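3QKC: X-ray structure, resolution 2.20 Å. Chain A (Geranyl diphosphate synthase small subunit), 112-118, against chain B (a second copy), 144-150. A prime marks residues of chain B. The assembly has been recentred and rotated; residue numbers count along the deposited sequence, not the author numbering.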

ATOM      1  N   GLY A 112      -9.086  -0.432  -5.920  1.00 28.97           N
ATOM      2  CA  GLY A 112      -8.545   0.485  -4.912  1.00 27.65           C
ATOM      3  C   GLY A 112      -7.389  -0.191  -4.203  1.00 27.06           C
ATOM      4  O   GLY A 112      -6.355   0.424  -3.970  1.00 25.80           O
ATOM      5  N   ASP A 113      -7.569  -1.474  -3.871  1.00 27.98           N
ATOM      6  CA  ASP A 113      -6.511  -2.253  -3.234  1.00 29.65           C
ATOM      7  C   ASP A 113      -5.268  -2.418  -4.067  1.00 30.07           C
ATOM      8  O   ASP A 113      -4.150  -2.412  -3.519  1.00 29.88           O
ATOM      9  N   GLY A 114      -5.443  -2.533  -5.394  1.00 29.55           N
ATOM     10  CA  GLY A 114      -4.281  -2.607  -6.270  1.00 28.77           C
ATOM     11  C   GLY A 114      -3.583  -1.279  -6.495  1.00 27.41           C
ATOM     12  O   GLY A 114      -2.370  -1.236  -6.647  1.00 27.80           O
ATOM     13  N   ILE A 115      -4.351  -0.192  -6.548  1.00 26.65           N
ATOM     14  CA  ILE A 115      -3.799   1.152  -6.745  1.00 26.27           C
ATOM     15  C   ILE A 115      -2.888   1.619  -5.588  1.00 26.56           C
ATOM     16  O   ILE A 115      -1.877   2.291  -5.818  1.00 26.44           O
ATOM     17  N   ILE A 116      -3.236   1.269  -4.350  1.00 26.74           N
ATOM     18  CA  ILE A 116      -2.387   1.668  -3.220  1.00 26.33           C
ATOM     19  C   ILE A 116      -0.911   1.282  -3.351  1.00 27.41           C
ATOM     20  O   ILE A 116      -0.079   2.165  -3.298  1.00 28.31           O
ATOM     21  N   PRO A 117      -0.577  -0.014  -3.524  1.00 28.18           N
ATOM     22  CA  PRO A 117       0.839  -0.382  -3.631  1.00 29.35           C
ATOM     23  C   PRO A 117       1.492  -0.024  -4.989  1.00 31.08           C
ATOM     24  O   PRO A 117       2.719   0.177  -5.071  1.00 31.80           O
ATOM     25  N   PHE A 118       0.685   0.020  -6.037  1.00 31.33           N
ATOM     26  CA  PHE A 118       1.147   0.371  -7.360  1.00 32.53           C
ATOM     27  C   PHE A 118       1.895   1.705  -7.332  1.00 32.54           C
ATOM     28  O   PHE A 118       3.003   1.815  -7.847  1.00 33.48           O
TER
ATOM     29  N   LEU B 144       6.976  -6.792  -2.056  1.00 37.61           N
ATOM     30  CA  LEU B 144       5.728  -6.706  -1.332  1.00 36.82           C
ATOM     31  C   LEU B 144       4.665  -5.901  -2.084  1.00 36.05           C
ATOM     32  O   LEU B 144       3.486  -6.195  -1.963  1.00 34.80           O
ATOM     33  N   THR B 145       5.081  -4.869  -2.817  1.00 37.28           N
ATOM     34  CA  THR B 145       4.135  -4.076  -3.606  1.00 38.27           C
ATOM     35  C   THR B 145       3.587  -4.938  -4.728  1.00 39.17           C
ATOM     36  O   THR B 145       2.427  -4.801  -5.130  1.00 39.93           O
ATOM     37  N   ARG B 146       4.423  -5.853  -5.195  1.00 39.97           N
ATOM     38  CA  ARG B 146       4.057  -6.777  -6.255  1.00 41.75           C
ATOM     39  C   ARG B 146       3.008  -7.792  -5.809  1.00 40.29           C
ATOM     40  O   ARG B 146       2.107  -8.153  -6.574  1.00 39.92           O
ATOM     41  N   VAL B 147       3.127  -8.261  -4.571  1.00 39.34           N
ATOM     42  CA  VAL B 147       2.246  -9.315  -4.102  1.00 39.03           C
ATOM     43  C   VAL B 147       0.818  -8.812  -3.981  1.00 38.27           C
ATOM     44  O   VAL B 147      -0.139  -9.528  -4.267  1.00 38.06           O
ATOM     45  N   MET B 148       0.693  -7.551  -3.618  1.00 38.09           N
ATOM     46  CA  MET B 148      -0.598  -6.991  -3.271  1.00 37.99           C
ATOM     47  C   MET B 148      -1.360  -6.624  -4.531  1.00 39.71           C
ATOM     48  O   MET B 148      -2.578  -6.729  -4.555  1.00 40.60           O
ATOM     49  N   GLY B 149      -0.639  -6.236  -5.587  1.00 40.48           N
ATOM     50  CA  GLY B 149      -1.249  -5.662  -6.805  1.00 41.75           C
ATOM     51  C   GLY B 149      -1.606  -6.548  -7.995  1.00 43.37           C
ATOM     52  O   GLY B 149      -1.992  -7.710  -7.827  1.00 43.31           O
ATOM     53  N   SER B 150      -1.491  -5.957  -9.196  1.00 44.80           N
ATOM     54  CA  SER B 150      -1.845  -6.544 -10.506  1.00 46.79           C
ATOM     55  C   SER B 150      -1.138  -7.844 -10.878  1.00 47.22           C
ATOM     56  O   SER B 150      -1.599  -8.578 -11.755  1.00 48.55           O
TER

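The two helices run nearly antiparallel, their N-to-C directions 166° apart and their axes 8.5 Å apart at closest approach. At one point the backbones come close: the CA atoms of Gly114 and Gly149′, the latter just past the helix, lie 4.3 Å apart, and with no side chain on either residue the backbones meet directly.

Pro117 is the centre of the contact. Its CA-to-CB bond points toward the partner, and it gives up more surface than any other residue, 76 Å² of the 270 Å² buried by both sides. The ring is puckered C-gamma endo, and its CG lies 3.8 Å from CB of Met148′, an apolar contact, and 4.2 Å from the backbone N of Gly149′. Because proline has no amide hydrogen, its N makes no bond to the preceding turn, and the helix is kinked there. On the other flank of this residue, Pro117 O approaches CB of Thr145′ to 3.7 Å, while the two CB atoms are 4.1 Å apart.

Thr145′ projects sideways with chi1 at 61° (p). Its OG1 is hydrogen-bonded elsewhere in the structure, and makes no hydrogen bond to the chain A stretch. Met148′ is the chain B residue whose CA-to-CB bond points toward the other stretch. Its chi1 of -165° (t) and chi2 of 62° (p) are regular, whereas chi3, at -106°, falls between wells. Met148′ CG lies 4.3 Å from Asp113 O, a van der Waals approach. Asp113 itself is m at chi1 (-73°), with chi2 near -1°; its carboxylate makes no hydrogen bond or salt bridge across the contact.

At the far end, Phe118 points sideways with chi1 t (-170°) and chi2 at -90°, which sets the ring plane roughly perpendicular to the plane of CA, CB and CG. Its CD2 comes within 4.2 Å of OG of Ser150′, which approaches the ring obliquely. The serine chi1 of -21° lies between wells, and this approach is not a hydrogen bond.

The remaining side chains leave the interface alone. Ile115 points away and Ile116 sideways, both with chi1 m and chi2 t, and neither touches the partner stretch. Leu144′ starts sideways, but its end leads away; Arg146′ points away from the outset. No hydrogen bond crosses between the stretches; the contacts are van der Waals ones, with Pro117 against Met148′ the apolar side-chain pair.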

ATOM      1  CB  ASP A 113      -7.052  -3.599  -2.770  1.00 31.32           C
ATOM      2  CG  ASP A 113      -7.928  -3.450  -1.562  1.00 32.47           C
ATOM      3  OD1 ASP A 113      -8.085  -2.292  -1.093  1.00 30.95           O
ATOM      4  OD2 ASP A 113      -8.442  -4.468  -1.078  1.00 32.04           O
ATOM      5  CB  ILE A 115      -4.909   2.175  -7.023  1.00 25.82           C
ATOM      6  CG1 ILE A 115      -5.329   2.173  -8.524  1.00 27.35           C
ATOM      7  CG2 ILE A 115      -4.490   3.554  -6.652  1.00 25.80           C
ATOM      8  CD1 ILE A 115      -6.727   2.736  -8.719  1.00 26.79           C
ATOM      9  CB  ILE A 116      -2.964   1.287  -1.848  1.00 26.14           C
ATOM     10  CG1 ILE A 116      -4.246   2.091  -1.600  1.00 25.46           C
ATOM     11  CG2 ILE A 116      -1.943   1.622  -0.732  1.00 25.55           C
ATOM     12  CD1 ILE A 116      -5.157   1.532  -0.505  1.00 26.30           C
ATOM     13  CB  PRO A 117       0.815  -1.909  -3.465  1.00 29.56           C
ATOM     14  CG  PRO A 117      -0.554  -2.322  -3.942  1.00 27.99           C
ATOM     15  CD  PRO A 117      -1.438  -1.207  -3.439  1.00 28.54           C
ATOM     16  CB  PHE A 118      -0.041   0.445  -8.312  1.00 33.72           C
ATOM     17  CG  PHE A 118       0.351   0.579  -9.757  1.00 37.31           C
ATOM     18  CD1 PHE A 118       0.522   1.830 -10.325  1.00 34.82           C
ATOM     19  CD2 PHE A 118       0.557  -0.554 -10.545  1.00 35.98           C
ATOM     20  CE1 PHE A 118       0.885   1.960 -11.646  1.00 38.41           C
ATOM     21  CE2 PHE A 118       0.923  -0.433 -11.880  1.00 39.63           C
ATOM     22  CZ  PHE A 118       1.085   0.835 -12.427  1.00 37.19           C
TER
ATOM     23  CB  LEU B 144       5.950  -6.080   0.042  1.00 37.44           C
ATOM     24  CG  LEU B 144       6.619  -6.909   1.134  1.00 42.23           C
ATOM     25  CD1 LEU B 144       7.241  -5.948   2.145  1.00 38.11           C
ATOM     26  CD2 LEU B 144       5.609  -7.838   1.791  1.00 37.08           C
ATOM     27  CB  THR B 145       4.752  -2.788  -4.188  1.00 39.33           C
ATOM     28  OG1 THR B 145       5.833  -3.115  -5.073  1.00 38.45           O
ATOM     29  CG2 THR B 145       5.235  -1.838  -3.066  1.00 37.49           C
ATOM     30  CB  ARG B 146       5.299  -7.536  -6.720  1.00 44.41           C
ATOM     31  CG  ARG B 146       5.997  -6.961  -7.933  1.00 50.39           C
ATOM     32  CD  ARG B 146       6.860  -8.058  -8.589  1.00 47.14           C
ATOM     33  NE  ARG B 146       6.487  -9.390  -8.093  1.00 51.03           N
ATOM     34  CZ  ARG B 146       6.968 -10.545  -8.552  1.00 47.71           C
ATOM     35  NH1 ARG B 146       6.557 -11.692  -8.003  1.00 51.37           N
ATOM     36  NH2 ARG B 146       7.871 -10.555  -9.543  1.00 53.31           N
ATOM     37  CB  VAL B 147       2.761 -10.006  -2.803  1.00 38.99           C
ATOM     38  CG1 VAL B 147       2.459  -9.194  -1.530  1.00 41.69           C
ATOM     39  CG2 VAL B 147       2.153 -11.377  -2.695  1.00 42.43           C
ATOM     40  CB  MET B 148      -0.379  -5.773  -2.357  1.00 36.39           C
ATOM     41  CG  MET B 148      -1.589  -5.269  -1.598  1.00 30.77           C
ATOM     42  SD  MET B 148      -2.357  -6.426  -0.413  1.00 35.73           S
ATOM     43  CE  MET B 148      -3.834  -6.799  -1.438  1.00 30.55           C
ATOM     44  CB  SER B 150      -1.534  -5.542 -11.628  1.00 48.77           C
ATOM     45  OG  SER B 150      -1.466  -4.204 -11.135  1.00 51.18           O
TER